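Local coordinates for protein ORF 37 (Human herpesvirus 8 type M, PDB 3FHD) that cleaves double- and single-stranded DNA as a metal-dependent endo- and exonuclease, processing branched or non-linear viral DNA into unit-length genomes for packaging, at residues 66-71 with 120-125; 61-66 with 491-496. All coordinates share one frame; numbering follows the deposited sequence.

Contact 1 (66-71 with 120-125)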
ATOM      1  N   ALA A  66     -22.637  -4.852  21.715  1.00 19.14           N
ATOM      2  CA  ALA A  66     -23.867  -5.526  22.140  1.00 19.16           C
ATOM      3  C   ALA A  66     -24.986  -5.531  21.082  1.00 19.33           C
ATOM      4  O   ALA A  66     -25.685  -6.532  20.918  1.00 19.50           O
ATOM      5  CB  ALA A  66     -24.377  -4.929  23.473  1.00 19.21           C
ATOM      6  N   LYS A  67     -25.135  -4.429  20.356  1.00 19.46           N
ATOM      7  CA  LYS A  67     -26.193  -4.294  19.362  1.00 19.65           C
ATOM      8  C   LYS A  67     -25.991  -5.167  18.106  1.00 19.66           C
ATOM      9  O   LYS A  67     -26.968  -5.670  17.564  1.00 20.34           O
ATOM     10  CB  LYS A  67     -26.422  -2.817  19.015  1.00 20.43           C
ATOM     11  CG  LYS A  67     -26.857  -1.937  20.208  1.00 22.36           C
ATOM     12  CD  LYS A  67     -27.502  -0.638  19.702  1.00 24.43           C
ATOM     13  CE  LYS A  67     -28.106   0.226  20.804  1.00 24.90           C
ATOM     14  NZ  LYS A  67     -27.334   1.493  21.058  1.00 27.51           N
ATOM     15  N   VAL A  68     -24.744  -5.376  17.668  1.00 18.34           N
ATOM     16  CA  VAL A  68     -24.429  -6.326  16.566  1.00 18.00           C
ATOM     17  C   VAL A  68     -24.603  -7.778  17.042  1.00 17.84           C
ATOM     18  O   VAL A  68     -25.131  -8.622  16.304  1.00 16.32           O
ATOM     19  CB  VAL A  68     -22.996  -6.111  15.978  1.00 17.39           C
ATOM     20  CG1 VAL A  68     -22.675  -7.150  14.883  1.00 19.10           C
ATOM     21  CG2 VAL A  68     -22.844  -4.707  15.394  1.00 17.62           C
ATOM     22  N   ARG A  69     -24.156  -8.049  18.278  1.00 18.17           N
ATOM     23  CA  ARG A  69     -24.280  -9.370  18.922  1.00 19.19           C
ATOM     24  C   ARG A  69     -25.736  -9.799  19.031  1.00 19.90           C
ATOM     25  O   ARG A  69     -26.091 -10.945  18.710  1.00 20.38           O
ATOM     26  CB  ARG A  69     -23.673  -9.337  20.331  1.00 19.21           C
ATOM     27  CG  ARG A  69     -22.146  -9.312  20.390  1.00 19.73           C
ATOM     28  CD  ARG A  69     -21.703  -9.276  21.854  1.00 20.40           C
ATOM     29  NE  ARG A  69     -20.249  -9.280  22.017  1.00 22.09           N
ATOM     30  CZ  ARG A  69     -19.503 -10.375  22.115  1.00 22.22           C
ATOM     31  NH1 ARG A  69     -20.044 -11.591  22.016  1.00 21.73           N
ATOM     32  NH2 ARG A  69     -18.196 -10.248  22.294  1.00 24.13           N
ATOM     33  N   ASP A  70     -26.570  -8.867  19.513  1.00 19.91           N
ATOM     34  CA  ASP A  70     -28.010  -9.058  19.654  1.00 19.39           C
ATOM     35  C   ASP A  70     -28.721  -9.338  18.329  1.00 19.03           C
ATOM     36  O   ASP A  70     -29.557 -10.235  18.253  1.00 18.04           O
ATOM     37  CB  ASP A  70     -28.642  -7.825  20.317  1.00 19.74           C
ATOM     38  CG  ASP A  70     -28.284  -7.689  21.802  1.00 22.51           C
ATOM     39  OD1 ASP A  70     -27.660  -8.610  22.389  1.00 23.25           O
ATOM     40  OD2 ASP A  70     -28.632  -6.639  22.392  1.00 25.74           O
ATOM     41  N   TRP A  71     -28.411  -8.535  17.312  1.00 18.44           N
ATOM     42  CA  TRP A  71     -28.904  -8.711  15.941  1.00 18.63           C
ATOM     43  C   TRP A  71     -28.469 -10.063  15.383  1.00 18.78           C
ATOM     44  O   TRP A  71     -29.280 -10.782  14.789  1.00 18.26           O
ATOM     45  CB  TRP A  71     -28.361  -7.562  15.069  1.00 18.26           C
ATOM     46  CG  TRP A  71     -28.592  -7.655  13.576  1.00 18.13           C
ATOM     47  CD1 TRP A  71     -29.795  -7.664  12.923  1.00 18.44           C
ATOM     48  CD2 TRP A  71     -27.581  -7.709  12.551  1.00 17.51           C
ATOM     49  NE1 TRP A  71     -29.591  -7.746  11.560  1.00 19.14           N
ATOM     50  CE2 TRP A  71     -28.246  -7.777  11.308  1.00 17.85           C
ATOM     51  CE3 TRP A  71     -26.182  -7.739  12.572  1.00 17.63           C
ATOM     52  CZ2 TRP A  71     -27.560  -7.862  10.092  1.00 18.12           C
ATOM     53  CZ3 TRP A  71     -25.501  -7.814  11.369  1.00 19.21           C
ATOM     54  CH2 TRP A  71     -26.205  -7.873  10.135  1.00 17.85           C
ATOM     55  N   LEU A 120     -30.502   4.335  11.749  1.00 24.04           N
ATOM     56  CA  LEU A 120     -29.727   4.322  12.981  1.00 24.39           C
ATOM     57  C   LEU A 120     -29.498   2.924  13.536  1.00 23.89           C
ATOM     58  O   LEU A 120     -28.573   2.725  14.328  1.00 23.96           O
ATOM     59  CB  LEU A 120     -30.416   5.172  14.061  1.00 25.02           C
ATOM     60  CG  LEU A 120     -30.494   6.676  13.786  1.00 26.85           C
ATOM     61  CD1 LEU A 120     -31.654   7.286  14.563  1.00 28.17           C
ATOM     62  CD2 LEU A 120     -29.162   7.376  14.083  1.00 28.36           C
ATOM     63  N   ASP A 121     -30.342   1.970  13.140  1.00 23.10           N
ATOM     64  CA  ASP A 121     -30.262   0.589  13.637  1.00 22.42           C
ATOM     65  C   ASP A 121     -29.506  -0.341  12.678  1.00 21.72           C
ATOM     66  O   ASP A 121     -29.585  -0.189  11.454  1.00 21.24           O
ATOM     67  CB  ASP A 121     -31.670   0.042  13.918  1.00 23.58           C
ATOM     68  CG  ASP A 121     -32.478  -0.133  12.656  1.00 25.72           C
ATOM     69  OD1 ASP A 121     -32.600   0.854  11.887  1.00 27.72           O
ATOM     70  OD2 ASP A 121     -32.972  -1.260  12.425  1.00 29.10           O
ATOM     71  N   VAL A 122     -28.766  -1.297  13.239  1.00 20.21           N
ATOM     72  CA  VAL A 122     -27.941  -2.177  12.419  1.00 19.96           C
ATOM     73  C   VAL A 122     -28.766  -3.063  11.476  1.00 18.73           C
ATOM     74  O   VAL A 122     -28.368  -3.240  10.332  1.00 18.87           O
ATOM     75  CB  VAL A 122     -26.904  -2.971  13.253  1.00 20.19           C
ATOM     76  CG1 VAL A 122     -27.588  -4.023  14.138  1.00 20.97           C
ATOM     77  CG2 VAL A 122     -25.862  -3.589  12.367  1.00 20.44           C
ATOM     78  N   ALA A 123     -29.924  -3.568  11.915  1.00 18.80           N
ATOM     79  CA  ALA A 123     -30.766  -4.389  11.040  1.00 17.81           C
ATOM     80  C   ALA A 123     -31.080  -3.680   9.725  1.00 17.66           C
ATOM     81  O   ALA A 123     -30.914  -4.264   8.666  1.00 17.39           O
ATOM     82  CB  ALA A 123     -32.056  -4.815  11.736  1.00 18.50           C
ATOM     83  N   SER A 124     -31.521  -2.425   9.795  1.00 17.06           N
ATOM     84  CA  SER A 124     -31.908  -1.660   8.589  1.00 17.36           C
ATOM     85  C   SER A 124     -30.729  -1.258   7.732  1.00 16.22           C
ATOM     86  O   SER A 124     -30.746  -1.420   6.503  1.00 16.75           O
ATOM     87  CB  SER A 124     -32.692  -0.410   8.961  1.00 16.34           C
ATOM     88  OG  SER A 124     -33.870  -0.775   9.630  1.00 21.05           O
ATOM     89  N   VAL A 125     -29.693  -0.734   8.377  1.00 16.50           N
ATOM     90  CA  VAL A 125     -28.487  -0.341   7.662  1.00 15.50           C
ATOM     91  C   VAL A 125     -27.947  -1.544   6.894  1.00 16.01           C
ATOM     92  O   VAL A 125     -27.703  -1.449   5.679  1.00 14.74           O
ATOM     93  CB  VAL A 125     -27.424   0.238   8.614  1.00 16.04           C
ATOM     94  CG1 VAL A 125     -26.105   0.451   7.898  1.00 15.29           C
ATOM     95  CG2 VAL A 125     -27.948   1.564   9.181  1.00 15.63           C
TER
HETATM   96  O   HOH W   1     -31.211  -7.094   8.831  1.00 31.43           O

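Contact 2 (61-66 with 491-496)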
ATOM      1  N   LYS A  61     -14.317  -3.841  16.932  1.00 18.27           N
ATOM      2  CA  LYS A  61     -15.124  -3.350  18.039  1.00 19.95           C
ATOM      3  C   LYS A  61     -16.592  -3.161  17.619  1.00 19.75           C
ATOM      4  O   LYS A  61     -17.503  -3.372  18.411  1.00 20.48           O
ATOM      5  CB  LYS A  61     -14.549  -2.047  18.600  1.00 21.11           C
ATOM      6  CG  LYS A  61     -13.149  -2.174  19.245  1.00 23.74           C
ATOM      7  CD  LYS A  61     -13.127  -3.100  20.446  1.00 30.15           C
ATOM      8  CE  LYS A  61     -11.878  -2.850  21.340  1.00 30.86           C
ATOM      9  NZ  LYS A  61     -10.574  -2.800  20.567  1.00 36.46           N
ATOM     10  N   PHE A  62     -16.817  -2.728  16.380  1.00 19.29           N
ATOM     11  CA  PHE A  62     -18.160  -2.736  15.794  1.00 18.66           C
ATOM     12  C   PHE A  62     -18.842  -4.142  15.926  1.00 18.33           C
ATOM     13  O   PHE A  62     -19.951  -4.263  16.447  1.00 17.30           O
ATOM     14  CB  PHE A  62     -18.064  -2.244  14.338  1.00 19.83           C
ATOM     15  CG  PHE A  62     -19.342  -2.360  13.558  1.00 20.19           C
ATOM     16  CD1 PHE A  62     -20.382  -1.454  13.758  1.00 20.88           C
ATOM     17  CD2 PHE A  62     -19.487  -3.351  12.611  1.00 20.41           C
ATOM     18  CE1 PHE A  62     -21.562  -1.561  13.012  1.00 23.80           C
ATOM     19  CE2 PHE A  62     -20.666  -3.477  11.859  1.00 23.67           C
ATOM     20  CZ  PHE A  62     -21.702  -2.578  12.061  1.00 21.53           C
ATOM     21  N   LEU A  63     -18.172  -5.203  15.476  1.00 17.73           N
ATOM     22  CA  LEU A  63     -18.772  -6.531  15.440  1.00 18.44           C
ATOM     23  C   LEU A  63     -18.945  -7.150  16.837  1.00 18.57           C
ATOM     24  O   LEU A  63     -19.737  -8.101  17.027  1.00 18.67           O
ATOM     25  CB  LEU A  63     -17.934  -7.463  14.546  1.00 18.11           C
ATOM     26  CG  LEU A  63     -17.855  -7.097  13.070  1.00 20.13           C
ATOM     27  CD1 LEU A  63     -16.955  -8.115  12.341  1.00 18.91           C
ATOM     28  CD2 LEU A  63     -19.252  -7.024  12.472  1.00 18.88           C
ATOM     29  N   LYS A  64     -18.222  -6.593  17.807  1.00 18.91           N
ATOM     30  CA  LYS A  64     -18.222  -7.072  19.197  1.00 19.01           C
ATOM     31  C   LYS A  64     -19.253  -6.314  20.023  1.00 19.19           C
ATOM     32  O   LYS A  64     -19.556  -6.719  21.144  1.00 18.82           O
ATOM     33  CB  LYS A  64     -16.831  -6.906  19.838  1.00 19.00           C
ATOM     34  CG  LYS A  64     -15.758  -7.876  19.294  1.00 22.37           C
ATOM     35  CD  LYS A  64     -15.651  -9.093  20.167  1.00 25.24           C
ATOM     36  CE  LYS A  64     -14.968 -10.282  19.486  1.00 26.87           C
ATOM     37  NZ  LYS A  64     -14.277 -11.117  20.533  1.00 30.67           N
ATOM     38  N   HIS A  65     -19.790  -5.224  19.470  1.00 19.08           N
ATOM     39  CA  HIS A  65     -20.753  -4.367  20.212  1.00 19.46           C
ATOM     40  C   HIS A  65     -22.016  -5.161  20.578  1.00 19.07           C
ATOM     41  O   HIS A  65     -22.425  -6.043  19.826  1.00 19.45           O
ATOM     42  CB  HIS A  65     -21.108  -3.133  19.360  1.00 19.83           C
ATOM     43  CG  HIS A  65     -21.839  -2.057  20.110  1.00 21.20           C
ATOM     44  ND1 HIS A  65     -23.170  -2.167  20.460  1.00 24.17           N
ATOM     45  CD2 HIS A  65     -21.434  -0.844  20.564  1.00 24.10           C
ATOM     46  CE1 HIS A  65     -23.549  -1.079  21.114  1.00 23.15           C
ATOM     47  NE2 HIS A  65     -22.513  -0.264  21.197  1.00 24.47           N
ATOM     48  N   ALA A  66     -22.637  -4.852  21.715  1.00 19.14           N
ATOM     49  CA  ALA A  66     -23.867  -5.526  22.140  1.00 19.16           C
ATOM     50  C   ALA A  66     -24.986  -5.531  21.082  1.00 19.33           C
ATOM     51  O   ALA A  66     -25.685  -6.532  20.918  1.00 19.50           O
ATOM     52  CB  ALA A  66     -24.377  -4.929  23.473  1.00 19.21           C
ATOM     53  N   PRO A 491     -17.185 -15.958  16.576  1.00 13.26           N
ATOM     54  CA  PRO A 491     -17.828 -17.253  16.330  1.00 13.78           C
ATOM     55  C   PRO A 491     -19.358 -17.214  16.456  1.00 14.11           C
ATOM     56  O   PRO A 491     -20.037 -18.179  16.060  1.00 14.59           O
ATOM     57  CB  PRO A 491     -17.214 -18.170  17.409  1.00 13.61           C
ATOM     58  CG  PRO A 491     -16.791 -17.236  18.512  1.00 13.28           C
ATOM     59  CD  PRO A 491     -16.426 -15.931  17.844  1.00 13.09           C
ATOM     60  N   TYR A 492     -19.879 -16.123  17.020  1.00 14.53           N
ATOM     61  CA  TYR A 492     -21.320 -15.935  17.240  1.00 14.35           C
ATOM     62  C   TYR A 492     -22.011 -15.365  16.005  1.00 14.21           C
ATOM     63  O   TYR A 492     -23.226 -15.147  16.032  1.00 14.38           O
ATOM     64  CB  TYR A 492     -21.581 -15.003  18.434  1.00 14.07           C
ATOM     65  CG  TYR A 492     -20.819 -13.701  18.346  1.00 15.59           C
ATOM     66  CD1 TYR A 492     -19.552 -13.590  18.919  1.00 15.91           C
ATOM     67  CD2 TYR A 492     -21.328 -12.603  17.641  1.00 16.07           C
ATOM     68  CE1 TYR A 492     -18.825 -12.440  18.826  1.00 15.13           C
ATOM     69  CE2 TYR A 492     -20.595 -11.418  17.543  1.00 13.97           C
ATOM     70  CZ  TYR A 492     -19.347 -11.355  18.144  1.00 14.13           C
ATOM     71  OH  TYR A 492     -18.607 -10.226  18.084  1.00 13.88           O
ATOM     72  N   ILE A 493     -21.239 -15.088  14.945  1.00 14.45           N
ATOM     73  CA  ILE A 493     -21.782 -14.548  13.691  1.00 14.06           C
ATOM     74  C   ILE A 493     -22.006 -15.649  12.653  1.00 15.00           C
ATOM     75  O   ILE A 493     -21.063 -16.360  12.262  1.00 15.48           O
ATOM     76  CB  ILE A 493     -20.865 -13.403  13.072  1.00 13.88           C
ATOM     77  CG1 ILE A 493     -20.775 -12.188  14.000  1.00 11.84           C
ATOM     78  CG2 ILE A 493     -21.410 -12.945  11.693  1.00 12.63           C
ATOM     79  CD1 ILE A 493     -19.934 -10.994  13.431  1.00 14.58           C
ATOM     80  N   LYS A 494     -23.245 -15.778  12.176  1.00 15.58           N
ATOM     81  CA  LYS A 494     -23.554 -16.783  11.167  1.00 16.48           C
ATOM     82  C   LYS A 494     -23.161 -16.345   9.760  1.00 17.19           C
ATOM     83  O   LYS A 494     -24.023 -16.180   8.899  1.00 16.61           O
ATOM     84  CB  LYS A 494     -25.031 -17.189  11.231  1.00 16.92           C
ATOM     85  CG  LYS A 494     -25.427 -17.854  12.543  1.00 16.49           C
ATOM     86  CD  LYS A 494     -26.875 -18.371  12.515  1.00 16.89           C
ATOM     87  CE  LYS A 494     -27.898 -17.281  12.876  1.00 20.19           C
ATOM     88  NZ  LYS A 494     -27.722 -16.743  14.270  1.00 20.82           N
ATOM     89  N   TRP A 495     -21.851 -16.173   9.542  1.00 18.00           N
ATOM     90  CA  TRP A 495     -21.301 -15.671   8.282  1.00 18.88           C
ATOM     91  C   TRP A 495     -21.849 -16.471   7.099  1.00 20.23           C
ATOM     92  O   TRP A 495     -21.867 -17.720   7.145  1.00 19.99           O
ATOM     93  CB  TRP A 495     -19.771 -15.802   8.265  1.00 18.14           C
ATOM     94  CG  TRP A 495     -19.049 -15.044   9.325  1.00 16.95           C
ATOM     95  CD1 TRP A 495     -18.538 -15.537  10.493  1.00 17.95           C
ATOM     96  CD2 TRP A 495     -18.722 -13.655   9.297  1.00 18.17           C
ATOM     97  NE1 TRP A 495     -17.901 -14.540  11.198  1.00 16.98           N
ATOM     98  CE2 TRP A 495     -18.009 -13.367  10.493  1.00 15.90           C
ATOM     99  CE3 TRP A 495     -18.956 -12.618   8.369  1.00 17.69           C
ATOM    100  CZ2 TRP A 495     -17.540 -12.088  10.800  1.00 15.82           C
ATOM    101  CZ3 TRP A 495     -18.482 -11.325   8.675  1.00 18.10           C
ATOM    102  CH2 TRP A 495     -17.781 -11.077   9.878  1.00 17.40           C
ATOM    103  N   ASP A 496     -22.305 -15.751   6.072  1.00 21.06           N
ATOM    104  CA  ASP A 496     -22.707 -16.339   4.803  1.00 22.80           C
ATOM    105  C   ASP A 496     -21.668 -15.887   3.792  1.00 23.94           C
ATOM    106  O   ASP A 496     -21.692 -14.743   3.334  1.00 24.30           O
ATOM    107  CB  ASP A 496     -24.139 -15.905   4.414  1.00 22.75           C
ATOM    108  CG  ASP A 496     -24.594 -16.462   3.053  1.00 24.68           C
ATOM    109  OD1 ASP A 496     -23.742 -16.749   2.192  1.00 26.52           O
ATOM    110  OD2 ASP A 496     -25.816 -16.624   2.836  1.00 27.42           O
TER

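Contact 1 (66-71 with 120-125)
W71 holds CG anti to its backbone N (chi1 172°), and V122 holds CG1 between its own N and carbonyl carbon (chi1 69°), and with these rotamers the indole of one meets the isopropyl group of the other. V122 CG1 packs against W71 CB at 3.7 Å and stands above one face of the indole, displaced toward the rim; V122 CG2 reaches the six-membered ring, 4.2 Å from W71 CE3. The backbone N of A123 lies over the same face, while A123 CA comes within 3.6 Å of W71 NE1 and A123 CB touches W71 CD1. V68 CG2 adds a looser contact, 4.4 Å from V122 CG2. A water accepts from W71 NE1 and donates to A123 O at 2.9 Å. D121 is the N-cap of helix 122-130: its OD2 takes S124 N from above the carboxylate plane and S124 OG on the syn lone pair. L84 and Y126 add to the packing around W71. The first turn of helix 122-130 is thus docked on helix 66-72 by apolar contacts, with no direct hydrogen bond between the segments; the buried indole N-H is satisfied by the water it shares with A123 O.

Contact 2 (61-66 with 491-496)
Y492 OH donates to L63 O over 2.6 Å, the one direct hydrogen bond between segment 61-66 and the loop 491-496. Y492 holds CG between its backbone N and carbonyl carbon (chi1 52°), which sets CG on the side of L63. The hydroxyl approaches from above the carbonyl plane, about 50° out of it, with a C=O...O angle of 114°; L63 O in turn lies at the edge of the phenol ring, in its plane. K64 crosses the tyrosine at about a right angle, and the middle of its chain lies by the hydroxyl, with CD 3.8 Å from Y492 OH. Next to this polar point is an apolar one, where the two branches of L63 part: CD2 meets I493 CD1 at 4.1 Å, and CD1 meets the rim of the W495 indole at CH2, 3.9 Å away.

Further out, the loop braces its own side chains. I493 CG2 sits 3.6 Å above the W495 ring, over its centre, a CH-pi arrangement, while L63 comes to the ring's edge. The phenol ring also has R69 as a cation-pi partner. L84 of helix 83-100 touches both L63 and W495, and K494 NZ is tied to the carbonyls of C72 and Q74. A loop near the C-terminus is therefore fastened to helix 59-64 by a short bond to a main-chain carbonyl with leucine packing beside it, and the cation over the phenol would, if anything, strengthen its hydroxyl as a donor.

Contacts 1 and 2 share A66, and their centres lie about 10 Å apart. Helices 59-64 and 66-72 follow one another, and H65, between them, caps the second through ND1 to K67 N. R69 bridges the two contacts: its NE is 2.8 Å from K64 O, a probable hydrogen bond, and its NH1 lies 3.5 Å from Y492 CE1. V68, which touches V122 in contact 1, also packs CG1 against L63 O. Both contacts belong to a helical region away from the magnesium site of D243, E266 and I267; their centres are about 32 and 27 Å from the chain centre. They join N-terminal helices to each other and to the C-terminal loop, with L84 touching both.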